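Local structure of myosin light chain (Saccharomyces cerevisiae, 1M45) at residues 19-33 with 55-67. The protein serves as a light chain for class II and class V myosins by binding their IQ motifs, and recruits IQG1 to the bud neck during cytokinesis. Residues are numbered along the deposited sequence; the frame is centred on the assembly and turned at random.
Sequences GAIAKDSLGDYLRAI and ASSLTLDQITGLI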
loop_
_atom_site.group_PDB
_atom_site.type_symbol
_atom_site.label_atom_id
_atom_site.label_comp_id
_atom_site.label_asym_id
_atom_site.label_seq_id
_atom_site.Cartn_x
_atom_site.Cartn_y
_atom_site.Cartn_z
ATOM N N GLY A 19 -16.526 19.096 3.106
ATOM C CA GLY A 19 -15.412 19.856 2.549
ATOM C C GLY A 19 -14.133 19.502 3.311
ATOM O O GLY A 19 -13.100 20.203 3.240
ATOM N N ALA A 20 -14.192 18.381 4.024
ATOM C CA ALA A 20 -13.076 17.911 4.820
ATOM C C ALA A 20 -13.210 16.411 5.036
ATOM O O ALA A 20 -14.309 15.859 4.947
ATOM C CB ALA A 20 -13.103 18.628 6.194
ATOM N N ILE A 21 -12.101 15.756 5.361
ATOM C CA ILE A 21 -12.127 14.330 5.663
ATOM C C ILE A 21 -11.546 14.051 7.037
ATOM O O ILE A 21 -10.756 14.843 7.573
ATOM C CB ILE A 21 -11.347 13.508 4.592
ATOM C CG1 ILE A 21 -9.862 13.911 4.523
ATOM C CG2 ILE A 21 -11.931 13.680 3.185
ATOM C CD1 ILE A 21 -9.000 12.962 3.726
ATOM N N ALA A 22 -11.887 12.884 7.556
ATOM C CA ALA A 22 -11.411 12.467 8.862
ATOM C C ALA A 22 -9.888 12.513 8.903
ATOM O O ALA A 22 -9.242 12.074 7.967
ATOM C CB ALA A 22 -11.904 11.070 9.167
ATOM N N LYS A 23 -9.321 13.043 9.988
ATOM C CA LYS A 23 -7.871 13.081 10.139
ATOM C C LYS A 23 -7.277 11.665 10.093
ATOM O O LYS A 23 -6.178 11.435 9.544
ATOM C CB LYS A 23 -7.527 13.787 11.459
ATOM C CG LYS A 23 -6.171 14.339 11.495
ATOM C CD LYS A 23 -6.034 15.399 12.594
ATOM C CE LYS A 23 -6.564 14.892 13.923
ATOM N NZ LYS A 23 -6.404 15.936 15.007
ATOM N N ASP A 24 -8.023 10.706 10.640
ATOM C CA ASP A 24 -7.622 9.302 10.634
ATOM C C ASP A 24 -7.704 8.638 9.249
ATOM O O ASP A 24 -7.326 7.477 9.100
ATOM C CB ASP A 24 -8.407 8.469 11.655
ATOM C CG ASP A 24 -9.901 8.540 11.444
ATOM O OD1 ASP A 24 -10.403 8.183 10.369
ATOM O OD2 ASP A 24 -10.687 8.892 12.374
ATOM N N SER A 25 -8.198 9.371 8.254
ATOM C CA SER A 25 -8.264 8.842 6.903
ATOM C C SER A 25 -7.101 9.347 6.098
ATOM O O SER A 25 -6.991 9.011 4.906
ATOM C CB SER A 25 -9.545 9.261 6.176
ATOM O OG SER A 25 -10.656 8.540 6.621
ATOM N N LEU A 26 -6.207 10.128 6.702
ATOM C CA LEU A 26 -5.147 10.763 5.903
ATOM C C LEU A 26 -4.246 9.750 5.251
ATOM O O LEU A 26 -3.855 9.935 4.081
ATOM C CB LEU A 26 -4.327 11.780 6.724
ATOM C CG LEU A 26 -3.162 12.380 5.954
ATOM C CD1 LEU A 26 -3.610 13.187 4.752
ATOM C CD2 LEU A 26 -2.358 13.283 6.900
ATOM N N GLY A 27 -3.898 8.692 6.001
ATOM C CA GLY A 27 -3.027 7.669 5.437
ATOM C C GLY A 27 -3.593 7.035 4.177
ATOM O O GLY A 27 -2.910 6.905 3.158
ATOM N N ASP A 28 -4.858 6.637 4.240
ATOM C CA ASP A 28 -5.494 6.015 3.082
ATOM C C ASP A 28 -5.680 6.972 1.910
ATOM O O ASP A 28 -5.644 6.554 0.750
ATOM C CB ASP A 28 -6.817 5.391 3.525
ATOM C CG ASP A 28 -6.611 4.122 4.268
ATOM O OD1 ASP A 28 -7.597 3.607 4.853
ATOM O OD2 ASP A 28 -5.517 3.546 4.282
ATOM N N TYR A 29 -5.914 8.249 2.236
ATOM C CA TYR A 29 -5.996 9.263 1.181
ATOM C C TYR A 29 -4.654 9.361 0.459
ATOM O O TYR A 29 -4.617 9.379 -0.758
ATOM C CB TYR A 29 -6.413 10.651 1.706
ATOM C CG TYR A 29 -6.400 11.673 0.633
ATOM C CD1 TYR A 29 -7.431 11.742 -0.285
ATOM C CD2 TYR A 29 -5.335 12.549 0.514
ATOM C CE1 TYR A 29 -7.386 12.656 -1.332
ATOM C CE2 TYR A 29 -5.241 13.455 -0.547
ATOM C CZ TYR A 29 -6.281 13.512 -1.461
ATOM O OH TYR A 29 -6.187 14.406 -2.504
ATOM N N LEU A 30 -3.569 9.417 1.239
ATOM C CA LEU A 30 -2.242 9.503 0.656
ATOM C C LEU A 30 -1.956 8.283 -0.200
ATOM O O LEU A 30 -1.316 8.374 -1.265
ATOM C CB LEU A 30 -1.179 9.645 1.753
ATOM C CG LEU A 30 -1.235 11.019 2.437
ATOM C CD1 LEU A 30 -0.291 11.028 3.656
ATOM C CD2 LEU A 30 -0.896 12.146 1.486
ATOM N N ARG A 31 -2.424 7.133 0.269
ATOM C CA ARG A 31 -2.272 5.909 -0.523
ATOM C C ARG A 31 -3.080 5.989 -1.802
ATOM O O ARG A 31 -2.582 5.669 -2.877
ATOM C CB ARG A 31 -2.720 4.694 0.293
ATOM C CG ARG A 31 -1.774 4.374 1.422
ATOM C CD ARG A 31 -2.274 3.297 2.410
ATOM N NE ARG A 31 -1.319 3.185 3.516
ATOM C CZ ARG A 31 -1.526 3.448 4.788
ATOM N NH1 ARG A 31 -2.724 3.822 5.270
ATOM N NH2 ARG A 31 -0.473 3.353 5.625
ATOM N N ALA A 32 -4.316 6.479 -1.698
ATOM C CA ALA A 32 -5.197 6.504 -2.872
ATOM C C ALA A 32 -4.623 7.342 -3.995
ATOM O O ALA A 32 -4.771 7.015 -5.163
ATOM C CB ALA A 32 -6.577 7.027 -2.465
ATOM N N ILE A 33 -3.959 8.445 -3.636
ATOM C CA ILE A 33 -3.389 9.304 -4.688
ATOM C C ILE A 33 -2.035 8.825 -5.204
ATOM O O ILE A 33 -1.469 9.436 -6.114
ATOM C CB ILE A 33 -3.353 10.800 -4.242
ATOM C CG1 ILE A 33 -2.380 11.020 -3.095
ATOM C CG2 ILE A 33 -4.747 11.303 -3.932
ATOM C CD1 ILE A 33 -2.175 12.480 -2.713
ATOM N N ALA A 55 -9.080 20.362 15.275
ATOM C CA ALA A 55 -10.161 19.712 14.519
ATOM C C ALA A 55 -9.910 18.224 14.261
ATOM O O ALA A 55 -8.763 17.770 14.212
ATOM C CB ALA A 55 -10.396 20.436 13.181
ATOM N N SER A 56 -11.002 17.482 14.104
ATOM C CA SER A 56 -10.973 16.048 13.806
ATOM C C SER A 56 -10.882 15.768 12.297
ATOM O O SER A 56 -10.935 14.592 11.865
ATOM C CB SER A 56 -12.242 15.399 14.346
ATOM O OG SER A 56 -12.321 15.497 15.755
ATOM N N SER A 57 -10.760 16.826 11.494
ATOM C CA SER A 57 -10.771 16.674 10.049
ATOM C C SER A 57 -9.781 17.595 9.386
ATOM O O SER A 57 -9.286 18.525 10.012
ATOM C CB SER A 57 -12.171 16.918 9.491
ATOM O OG SER A 57 -12.608 18.217 9.855
ATOM N N LEU A 58 -9.486 17.318 8.116
ATOM C CA LEU A 58 -8.559 18.105 7.321
ATOM C C LEU A 58 -9.217 18.484 6.001
ATOM O O LEU A 58 -9.886 17.655 5.376
ATOM C CB LEU A 58 -7.268 17.297 7.019
ATOM C CG LEU A 58 -6.442 16.770 8.187
ATOM C CD1 LEU A 58 -5.381 15.777 7.709
ATOM C CD2 LEU A 58 -5.826 17.953 8.950
ATOM N N THR A 59 -9.027 19.731 5.573
ATOM C CA THR A 59 -9.503 20.174 4.266
ATOM C C THR A 59 -8.538 19.724 3.179
ATOM O O THR A 59 -7.385 19.350 3.472
ATOM C CB THR A 59 -9.658 21.719 4.175
ATOM O OG1 THR A 59 -8.372 22.345 4.257
ATOM C CG2 THR A 59 -10.485 22.274 5.304
ATOM N N LEU A 60 -8.988 19.766 1.923
ATOM C CA LEU A 60 -8.131 19.381 0.816
ATOM C C LEU A 60 -6.937 20.312 0.759
ATOM O O LEU A 60 -5.805 19.892 0.506
ATOM C CB LEU A 60 -8.896 19.389 -0.512
ATOM C CG LEU A 60 -8.124 18.968 -1.750
ATOM C CD1 LEU A 60 -7.449 17.605 -1.552
ATOM C CD2 LEU A 60 -9.087 18.941 -2.904
ATOM N N ASP A 61 -7.183 21.592 0.994
ATOM C CA ASP A 61 -6.087 22.530 0.972
ATOM C C ASP A 61 -5.049 22.260 2.056
ATOM O O ASP A 61 -3.855 22.490 1.834
ATOM C CB ASP A 61 -6.580 23.964 1.111
ATOM C CG ASP A 61 -7.218 24.477 -0.148
ATOM O OD1 ASP A 61 -6.823 24.051 -1.276
ATOM O OD2 ASP A 61 -8.101 25.346 -0.086
ATOM N N GLN A 62 -5.512 21.799 3.215
ATOM C CA GLN A 62 -4.599 21.516 4.319
ATOM C C GLN A 62 -3.773 20.301 3.949
ATOM O O GLN A 62 -2.537 20.267 4.175
ATOM C CB GLN A 62 -5.341 21.268 5.611
ATOM C CG GLN A 62 -5.932 22.492 6.288
ATOM C CD GLN A 62 -6.639 22.137 7.563
ATOM O OE1 GLN A 62 -7.548 21.308 7.575
ATOM N NE2 GLN A 62 -6.200 22.733 8.665
ATOM N N ILE A 63 -4.434 19.340 3.305
ATOM C CA ILE A 63 -3.725 18.121 2.903
ATOM C C ILE A 63 -2.701 18.412 1.827
ATOM O O ILE A 63 -1.587 17.900 1.860
ATOM C CB ILE A 63 -4.707 17.018 2.438
ATOM C CG1 ILE A 63 -5.528 16.580 3.636
ATOM C CG2 ILE A 63 -3.931 15.809 1.875
ATOM C CD1 ILE A 63 -6.619 15.527 3.333
ATOM N N THR A 64 -3.076 19.252 0.866
ATOM C CA THR A 64 -2.175 19.645 -0.199
ATOM C C THR A 64 -0.965 20.355 0.374
ATOM O O THR A 64 0.160 20.104 -0.047
ATOM C CB THR A 64 -2.921 20.536 -1.219
ATOM O OG1 THR A 64 -4.027 19.798 -1.748
ATOM C CG2 THR A 64 -2.047 20.792 -2.434
ATOM N N GLY A 65 -1.203 21.217 1.359
ATOM C CA GLY A 65 -0.127 21.891 2.062
ATOM C C GLY A 65 0.815 20.874 2.695
ATOM O O GLY A 65 2.040 20.977 2.563
ATOM N N LEU A 66 0.255 19.857 3.360
ATOM C CA LEU A 66 1.059 18.795 3.999
ATOM C C LEU A 66 1.881 18.042 2.979
ATOM O O LEU A 66 3.030 17.673 3.268
ATOM C CB LEU A 66 0.188 17.814 4.802
ATOM C CG LEU A 66 -0.562 18.379 6.000
ATOM C CD1 LEU A 66 -1.581 17.382 6.540
ATOM C CD2 LEU A 66 0.431 18.772 7.089
ATOM N N ILE A 67 1.301 17.761 1.810
ATOM C CA ILE A 67 2.016 17.019 0.778
ATOM C C ILE A 67 3.179 17.840 0.220
ATOM O O ILE A 67 4.249 17.324 -0.005
ATOM C CB ILE A 67 1.052 16.573 -0.336
ATOM C CG1 ILE A 67 0.038 15.585 0.233
ATOM C CG2 ILE A 67 1.824 15.979 -1.539
ATOM C CD1 ILE A 67 -1.179 15.384 -0.615
HETATM O O HOH W 1 -11.604 20.619 1.099
HETATM O O HOH W 2 -10.268 11.542 12.735
HETATM O O HOH W 3 -4.240 16.581 -2.598
#
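Ile21 and Leu58 form a hydrogen-bonded antiparallel pair between strands 20-22 and 57-59, and the short helical segments that follow, 26-32 and 60-67, run at 70° to each other. Ile21 N gives to Leu58 O at 2.9 Å and Leu58 N returns a bond in the carbonyl plane to Ile21 O at 2.8 Å; this is consistent with the way the loops of paired EF-hands are joined. Past this rung Lys23 N reaches Ser56 O at 2.9 Å. The Lys23 chain, bent at chi3 (50°), carries NZ to Ala55 O at 3.1 Å while its CG lies against Leu58. With an alanine in its place, Ala55 O would probably lose this donor and Leu58 one apolar neighbour. On the strand face that carries Ile21 and Leu58, Ile63 is wedged among three side chains: CD1 crosses Ile21 CD1 at about a right angle, 3.5 Å away, and CG2, anti to the backbone N, meets both Leu26 CD1 (3.9 Å) and Tyr29 CE2 (3.6 Å). Leu30 CD2 and Ile33 CD1 close on Ile67. Phe10 and Phe13 of helix 10-13 pack against Ile21. The Tyr29 hydroxyl bonds to Asn6 and a water. Backbone bonds thus fix the strand register, while aliphatic side chains and the Tyr29 ring join the helices through apolar contact.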